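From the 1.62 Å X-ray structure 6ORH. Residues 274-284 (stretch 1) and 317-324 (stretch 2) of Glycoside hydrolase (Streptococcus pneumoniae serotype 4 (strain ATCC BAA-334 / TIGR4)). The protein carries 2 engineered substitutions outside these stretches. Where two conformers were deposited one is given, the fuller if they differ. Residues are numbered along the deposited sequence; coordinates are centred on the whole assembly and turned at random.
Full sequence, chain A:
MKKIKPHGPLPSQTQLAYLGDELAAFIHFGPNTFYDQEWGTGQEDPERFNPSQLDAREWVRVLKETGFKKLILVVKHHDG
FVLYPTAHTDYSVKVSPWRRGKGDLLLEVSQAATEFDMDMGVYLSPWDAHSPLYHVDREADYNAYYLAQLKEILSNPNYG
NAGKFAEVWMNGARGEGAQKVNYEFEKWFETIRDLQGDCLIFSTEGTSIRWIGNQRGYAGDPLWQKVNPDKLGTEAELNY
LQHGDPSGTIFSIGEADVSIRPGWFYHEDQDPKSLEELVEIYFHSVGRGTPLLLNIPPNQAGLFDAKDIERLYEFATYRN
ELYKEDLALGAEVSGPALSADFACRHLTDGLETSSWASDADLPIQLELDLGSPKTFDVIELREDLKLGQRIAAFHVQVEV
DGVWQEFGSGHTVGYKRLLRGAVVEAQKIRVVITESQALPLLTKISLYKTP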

ATOM      1  N   SER A 274       5.262   0.250  18.711  1.00 17.76           N
ATOM      2  CA  SER A 274       4.082  -0.340  19.331  1.00 18.76           C
ATOM      3  C   SER A 274       3.727  -1.696  18.717  1.00 17.04           C
ATOM      4  O   SER A 274       4.132  -2.016  17.581  1.00 17.88           O
ATOM      5  CB  SER A 274       2.885   0.595  19.196  1.00 19.74           C
ATOM      6  OG  SER A 274       2.542   0.733  17.811  1.00 21.92           O
ATOM      7  N   LEU A 275       2.894  -2.460  19.429  1.00 18.06           N
ATOM      8  CA  LEU A 275       2.347  -3.677  18.853  1.00 17.81           C
ATOM      9  C   LEU A 275       1.642  -3.365  17.529  1.00 19.75           C
ATOM     10  O   LEU A 275       1.817  -4.084  16.558  1.00 18.97           O
ATOM     11  CB  LEU A 275       1.418  -4.396  19.834  1.00 19.50           C
ATOM     12  CG  LEU A 275       0.788  -5.680  19.310  1.00 18.95           C
ATOM     13  CD1 LEU A 275       1.857  -6.726  18.995  1.00 21.70           C
ATOM     14  CD2 LEU A 275      -0.233  -6.237  20.302  1.00 22.93           C
ATOM     15  N   GLU A 276       0.825  -2.302  17.515  0.50 20.91           N
ATOM     16  CA  GLU A 276       0.077  -1.898  16.332  0.50 20.63           C
ATOM     17  C   GLU A 276       1.037  -1.727  15.153  0.50 19.59           C
ATOM     18  O   GLU A 276       0.774  -2.211  14.048  0.50 18.40           O
ATOM     19  CB  GLU A 276      -0.698  -0.597  16.592  0.50 24.02           C
ATOM     20  CG  GLU A 276      -1.838  -0.366  15.615  0.50 27.19           C
ATOM     21  CD  GLU A 276      -2.929   0.567  16.119  0.50 28.16           C
ATOM     22  OE1 GLU A 276      -3.125   0.614  17.348  0.50 28.49           O
ATOM     23  OE2 GLU A 276      -3.571   1.244  15.285  0.50 29.31           O
ATOM     24  N   GLU A 277       2.149  -1.037  15.411  1.00 17.79           N
ATOM     25  CA  GLU A 277       3.138  -0.758  14.370  1.00 18.63           C
ATOM     26  C   GLU A 277       3.757  -2.073  13.879  1.00 18.03           C
ATOM     27  O   GLU A 277       3.920  -2.271  12.663  1.00 15.88           O
ATOM     28  CB  GLU A 277       4.187   0.237  14.861  1.00 18.05           C
ATOM     29  CG  GLU A 277       3.687   1.680  14.875  1.00 21.55           C
ATOM     30  CD  GLU A 277       4.602   2.642  15.618  1.00 23.95           C
ATOM     31  OE1 GLU A 277       4.562   3.862  15.322  1.00 25.78           O
ATOM     32  OE2 GLU A 277       5.367   2.181  16.500  1.00 23.58           O
ATOM     33  N   LEU A 278       4.070  -2.992  14.806  1.00 16.38           N
ATOM     34  CA  LEU A 278       4.691  -4.235  14.362  1.00 15.63           C
ATOM     35  C   LEU A 278       3.717  -5.069  13.548  1.00 16.61           C
ATOM     36  O   LEU A 278       4.124  -5.805  12.647  1.00 15.39           O
ATOM     37  CB  LEU A 278       5.224  -5.027  15.567  1.00 14.86           C
ATOM     38  CG  LEU A 278       6.428  -4.397  16.249  1.00 16.59           C
ATOM     39  CD1 LEU A 278       6.745  -5.164  17.541  1.00 16.56           C
ATOM     40  CD2 LEU A 278       7.641  -4.375  15.319  1.00 16.58           C
ATOM     41  N   VAL A 279       2.423  -5.003  13.906  1.00 17.03           N
ATOM     42  CA  VAL A 279       1.402  -5.753  13.197  1.00 16.34           C
ATOM     43  C   VAL A 279       1.283  -5.237  11.765  1.00 15.57           C
ATOM     44  O   VAL A 279       1.168  -6.044  10.846  1.00 16.35           O
ATOM     45  CB  VAL A 279       0.053  -5.748  13.965  1.00 17.27           C
ATOM     46  CG1 VAL A 279      -1.094  -6.167  13.058  1.00 18.09           C
ATOM     47  CG2 VAL A 279       0.125  -6.685  15.169  1.00 18.31           C
ATOM     48  N   GLU A 280       1.346  -3.912  11.560  1.00 15.96           N
ATOM     49  CA  GLU A 280       1.315  -3.367  10.205  1.00 16.74           C
ATOM     50  C   GLU A 280       2.513  -3.871   9.403  1.00 17.19           C
ATOM     51  O   GLU A 280       2.339  -4.326   8.262  1.00 16.95           O
ATOM     52  CB  GLU A 280       1.227  -1.838  10.171  1.00 18.12           C
ATOM     53  CG  GLU A 280      -0.113  -1.348  10.729  1.00 18.29           C
ATOM     54  CD  GLU A 280      -1.320  -1.971  10.065  1.00 18.17           C
ATOM     55  OE1 GLU A 280      -2.083  -2.667  10.751  1.00 19.81           O
ATOM     56  OE2 GLU A 280      -1.482  -1.778   8.832  1.00 22.12           O
ATOM     57  N   ILE A 281       3.708  -3.806  10.022  1.00 14.77           N
ATOM     58  CA  ILE A 281       4.909  -4.331   9.382  1.00 14.15           C
ATOM     59  C   ILE A 281       4.696  -5.799   8.996  1.00 15.03           C
ATOM     60  O   ILE A 281       5.056  -6.219   7.889  1.00 15.21           O
ATOM     61  CB  ILE A 281       6.128  -4.100  10.304  1.00 13.64           C
ATOM     62  CG1 ILE A 281       6.488  -2.607  10.322  1.00 14.37           C
ATOM     63  CG2 ILE A 281       7.306  -4.972   9.860  1.00 13.74           C
ATOM     64  CD1 ILE A 281       7.400  -2.171  11.460  1.00 15.48           C
ATOM     65  N   TYR A 282       4.155  -6.602   9.927  1.00 13.72           N
ATOM     66  CA  TYR A 282       3.988  -8.025   9.696  1.00 13.63           C
ATOM     67  C   TYR A 282       3.121  -8.266   8.457  1.00 14.30           C
ATOM     68  O   TYR A 282       3.489  -9.053   7.575  1.00 14.29           O
ATOM     69  CB  TYR A 282       3.385  -8.669  10.949  1.00 13.35           C
ATOM     70  CG  TYR A 282       3.258 -10.165  10.851  1.00 12.47           C
ATOM     71  CD1 TYR A 282       4.379 -10.984  10.927  1.00 13.30           C
ATOM     72  CD2 TYR A 282       2.024 -10.768  10.664  1.00 13.25           C
ATOM     73  CE1 TYR A 282       4.259 -12.358  10.822  1.00 12.98           C
ATOM     74  CE2 TYR A 282       1.882 -12.143  10.589  1.00 13.45           C
ATOM     75  CZ  TYR A 282       3.013 -12.940  10.674  1.00 12.69           C
ATOM     76  OH  TYR A 282       2.897 -14.291  10.621  1.00 14.69           O
ATOM     77  N   PHE A 283       1.988  -7.550   8.361  1.00 14.47           N
ATOM     78  CA  PHE A 283       1.110  -7.793   7.224  1.00 14.67           C
ATOM     79  C   PHE A 283       1.730  -7.339   5.902  1.00 14.29           C
ATOM     80  O   PHE A 283       1.308  -7.839   4.844  1.00 14.26           O
ATOM     81  CB  PHE A 283      -0.265  -7.152   7.471  1.00 15.13           C
ATOM     82  CG  PHE A 283      -1.170  -8.038   8.285  1.00 16.36           C
ATOM     83  CD1 PHE A 283      -1.857  -9.093   7.697  1.00 15.52           C
ATOM     84  CD2 PHE A 283      -1.348  -7.807   9.652  1.00 15.66           C
ATOM     85  CE1 PHE A 283      -2.668  -9.931   8.448  1.00 16.46           C
ATOM     86  CE2 PHE A 283      -2.177  -8.638  10.397  1.00 15.77           C
ATOM     87  CZ  PHE A 283      -2.833  -9.704   9.806  1.00 15.71           C
ATOM     88  N   HIS A 284       2.663  -6.377   5.957  1.00 14.45           N
ATOM     89  CA  HIS A 284       3.272  -5.850   4.731  1.00 15.99           C
ATOM     90  C   HIS A 284       4.603  -6.523   4.399  1.00 14.67           C
ATOM     91  O   HIS A 284       5.238  -6.136   3.402  1.00 14.72           O
ATOM     92  CB  HIS A 284       3.425  -4.327   4.810  1.00 17.67           C
ATOM     93  CG  HIS A 284       2.103  -3.626   4.771  1.00 22.02           C
ATOM     94  ND1 HIS A 284       1.409  -3.295   5.919  1.00 26.07           N
ATOM     95  CD2 HIS A 284       1.353  -3.180   3.744  1.00 25.17           C
ATOM     96  CE1 HIS A 284       0.281  -2.690   5.609  1.00 25.52           C
ATOM     97  NE2 HIS A 284       0.221  -2.607   4.278  1.00 25.25           N
ATOM     98  N   THR A 317       2.316 -13.350  20.873  1.00 18.09           N
ATOM     99  CA  THR A 317       0.967 -13.696  21.305  1.00 18.26           C
ATOM    100  C   THR A 317      -0.031 -13.332  20.203  1.00 18.05           C
ATOM    101  O   THR A 317      -0.893 -14.148  19.852  1.00 20.05           O
ATOM    102  CB  THR A 317       0.650 -13.002  22.640  1.00 20.34           C
ATOM    103  OG1 THR A 317       1.501 -13.612  23.617  1.00 21.20           O
ATOM    104  CG2 THR A 317      -0.795 -13.174  23.064  1.00 20.87           C
ATOM    105  N   TYR A 318       0.131 -12.124  19.646  1.00 17.33           N
ATOM    106  CA  TYR A 318      -0.728 -11.640  18.565  1.00 17.39           C
ATOM    107  C   TYR A 318      -0.779 -12.681  17.441  1.00 18.79           C
ATOM    108  O   TYR A 318      -1.850 -13.032  16.955  1.00 20.15           O
ATOM    109  CB  TYR A 318      -0.255 -10.283  18.041  1.00 17.89           C
ATOM    110  CG  TYR A 318      -1.084  -9.792  16.880  1.00 17.65           C
ATOM    111  CD1 TYR A 318      -0.797 -10.191  15.588  1.00 18.11           C
ATOM    112  CD2 TYR A 318      -2.185  -8.980  17.100  1.00 19.08           C
ATOM    113  CE1 TYR A 318      -1.596  -9.788  14.529  1.00 18.66           C
ATOM    114  CE2 TYR A 318      -2.976  -8.547  16.052  1.00 18.77           C
ATOM    115  CZ  TYR A 318      -2.677  -8.954  14.765  1.00 20.73           C
ATOM    116  OH  TYR A 318      -3.472  -8.569  13.719  1.00 19.22           O
ATOM    117  N   ARG A 319       0.400 -13.125  16.972  1.00 18.36           N
ATOM    118  CA  ARG A 319       0.439 -14.045  15.845  1.00 19.14           C
ATOM    119  C   ARG A 319      -0.183 -15.378  16.231  1.00 19.73           C
ATOM    120  O   ARG A 319      -0.901 -16.002  15.447  1.00 19.13           O
ATOM    121  CB  ARG A 319       1.868 -14.268  15.334  1.00 16.64           C
ATOM    122  CG  ARG A 319       2.579 -13.010  14.872  1.00 17.79           C
ATOM    123  CD  ARG A 319       3.902 -13.340  14.167  1.00 17.49           C
ATOM    124  NE  ARG A 319       4.734 -14.200  14.997  1.00 17.37           N
ATOM    125  CZ  ARG A 319       5.599 -13.781  15.908  1.00 15.15           C
ATOM    126  NH1 ARG A 319       5.833 -12.484  16.087  1.00 16.64           N
ATOM    127  NH2 ARG A 319       6.243 -14.706  16.619  1.00 15.65           N
ATOM    128  N   ASN A 320       0.113 -15.830  17.460  1.00 19.44           N
ATOM    129  CA  ASN A 320      -0.370 -17.139  17.860  1.00 21.66           C
ATOM    130  C   ASN A 320      -1.902 -17.110  17.877  1.00 20.79           C
ATOM    131  O   ASN A 320      -2.534 -18.068  17.449  1.00 22.48           O
ATOM    132  CB  ASN A 320       0.251 -17.531  19.203  1.00 22.04           C
ATOM    133  CG  ASN A 320       1.748 -17.795  19.095  1.00 25.28           C
ATOM    134  OD1 ASN A 320       2.348 -17.795  18.012  1.00 27.94           O
ATOM    135  ND2 ASN A 320       2.386 -17.992  20.237  1.00 27.66           N
ATOM    136  N   GLU A 321      -2.470 -15.987  18.328  1.00 22.00           N
ATOM    137  CA  GLU A 321      -3.921 -15.828  18.382  1.00 23.85           C
ATOM    138  C   GLU A 321      -4.509 -15.720  16.972  1.00 23.54           C
ATOM    139  O   GLU A 321      -5.547 -16.326  16.687  1.00 24.63           O
ATOM    140  CB  GLU A 321      -4.316 -14.652  19.267  1.00 27.12           C
ATOM    141  CG  GLU A 321      -3.965 -14.860  20.736  1.00 31.84           C
ATOM    142  CD  GLU A 321      -4.661 -16.007  21.456  1.00 38.36           C
ATOM    143  OE1 GLU A 321      -5.709 -16.491  20.968  1.00 38.05           O
ATOM    144  OE2 GLU A 321      -4.151 -16.415  22.517  1.00 46.97           O
ATOM    145  N   LEU A 322      -3.847 -14.961  16.084  1.00 20.50           N
ATOM    146  CA  LEU A 322      -4.340 -14.797  14.716  1.00 20.13           C
ATOM    147  C   LEU A 322      -4.581 -16.159  14.075  1.00 19.74           C
ATOM    148  O   LEU A 322      -5.593 -16.386  13.399  1.00 20.07           O
ATOM    149  CB  LEU A 322      -3.277 -14.028  13.907  1.00 19.20           C
ATOM    150  CG  LEU A 322      -3.568 -13.908  12.406  1.00 19.67           C
ATOM    151  CD1 LEU A 322      -4.741 -12.952  12.179  1.00 20.67           C
ATOM    152  CD2 LEU A 322      -2.330 -13.370  11.702  1.00 19.91           C
ATOM    153  N   TYR A 323      -3.592 -17.053  14.211  1.00 18.86           N
ATOM    154  CA  TYR A 323      -3.581 -18.299  13.474  1.00 20.05           C
ATOM    155  C   TYR A 323      -4.243 -19.435  14.255  1.00 20.49           C
ATOM    156  O   TYR A 323      -4.261 -20.562  13.784  1.00 24.81           O
ATOM    157  CB  TYR A 323      -2.134 -18.703  13.180  1.00 20.49           C
ATOM    158  CG  TYR A 323      -1.417 -17.801  12.213  1.00 20.32           C
ATOM    159  CD1 TYR A 323      -1.887 -17.604  10.924  1.00 21.10           C
ATOM    160  CD2 TYR A 323      -0.251 -17.164  12.602  1.00 19.75           C
ATOM    161  CE1 TYR A 323      -1.197 -16.785  10.039  1.00 18.61           C
ATOM    162  CE2 TYR A 323       0.454 -16.362  11.729  1.00 17.57           C
ATOM    163  CZ  TYR A 323      -0.026 -16.167  10.443  1.00 18.88           C
ATOM    164  OH  TYR A 323       0.703 -15.354   9.620  1.00 16.90           O
ATOM    165  N   LYS A 324      -4.825 -19.129  15.423  1.00 23.25           N
ATOM    166  CA  LYS A 324      -5.384 -20.139  16.317  1.00 26.35           C
ATOM    167  C   LYS A 324      -6.413 -21.007  15.581  1.00 25.03           C
ATOM    168  O   LYS A 324      -6.418 -22.230  15.706  1.00 27.38           O
ATOM    169  CB  LYS A 324      -5.937 -19.416  17.547  1.00 27.12           C
ATOM    170  CG  LYS A 324      -6.558 -20.284  18.635  1.00 35.66           C
ATOM    171  CD  LYS A 324      -6.819 -19.473  19.898  1.00 41.38           C
ATOM    172  CE  LYS A 324      -6.676 -20.260  21.190  1.00 47.94           C
ATOM    173  NZ  LYS A 324      -6.390 -19.371  22.348  1.00 50.87           N
TER

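Two helices cross here at 54°, with their axes 11.7 Å apart at the closest point, and aromatic side chains supply most of the covered surface. Tyr318 and Tyr282, one from each helix, cover the most, and each lies with one ring face against an aliphatic group of the other helix.

Tyr318 sits where the backbones come nearest, its CA 8.2 Å from the CA of Val279. Its chi1 is t, and the ring reaches across to lie flat under the valine: Val279 CG2 stands 3.4 Å from the centroid of the Tyr318 ring and only 4° off the ring normal, a CH-pi contact almost perfectly centred on the face. The two methyls of Val279 take different parts of the same side chain: CG2 lies over the ring face, and Val279 CG1 lies 3.4 Å from Tyr318 OH. One turn earlier on the first helix, Leu275 covers the base of the tyrosine, with Leu275 CD1 4.2 Å from Tyr318 CB. One turn later, Phe283 meets its tip edge to edge, Phe283 CE2 lying 3.6 Å from Tyr318 OH. The spacing 275, 279, 283 thus lays one helical stripe along the length of a single tyrosine. Phe283 has its CA-to-CB bond sideways to the partner helix, yet its chi1 of m brings the ring close enough for Phe283 CZ to touch Leu322 CD2 at 4.2 Å.

Tyr282 repeats the scheme with the roles of the helices exchanged. Its ring, also t at chi1, receives the aliphatic part of Arg319: Arg319 CD is 3.9 Å from the centroid of the Tyr282 ring and 30° off the normal, over the face but less centred than the valine. Here a methylene of a charged residue does the packing, while the guanidinium turns away from the ring and hydrogen-bonds through NH2 elsewhere in the structure.

The polar end of Tyr282 is also satisfied. Its OH forms a short hydrogen bond, 2.6 Å, with Tyr323 OH, the one hydrogen bond between the two stretches. Tyr323 starts sideways, but its end swings nearer and brings the two hydroxyls together near the planes of both rings, while Arg319 CD lies over one face of the Tyr282 ring. The rule to read from this contact is a division by geometry: one face of each of the two tyrosines that cover the most surface takes an aliphatic carbon, and Tyr282 and Tyr323 meet hydroxyl to hydroxyl at their ring edges.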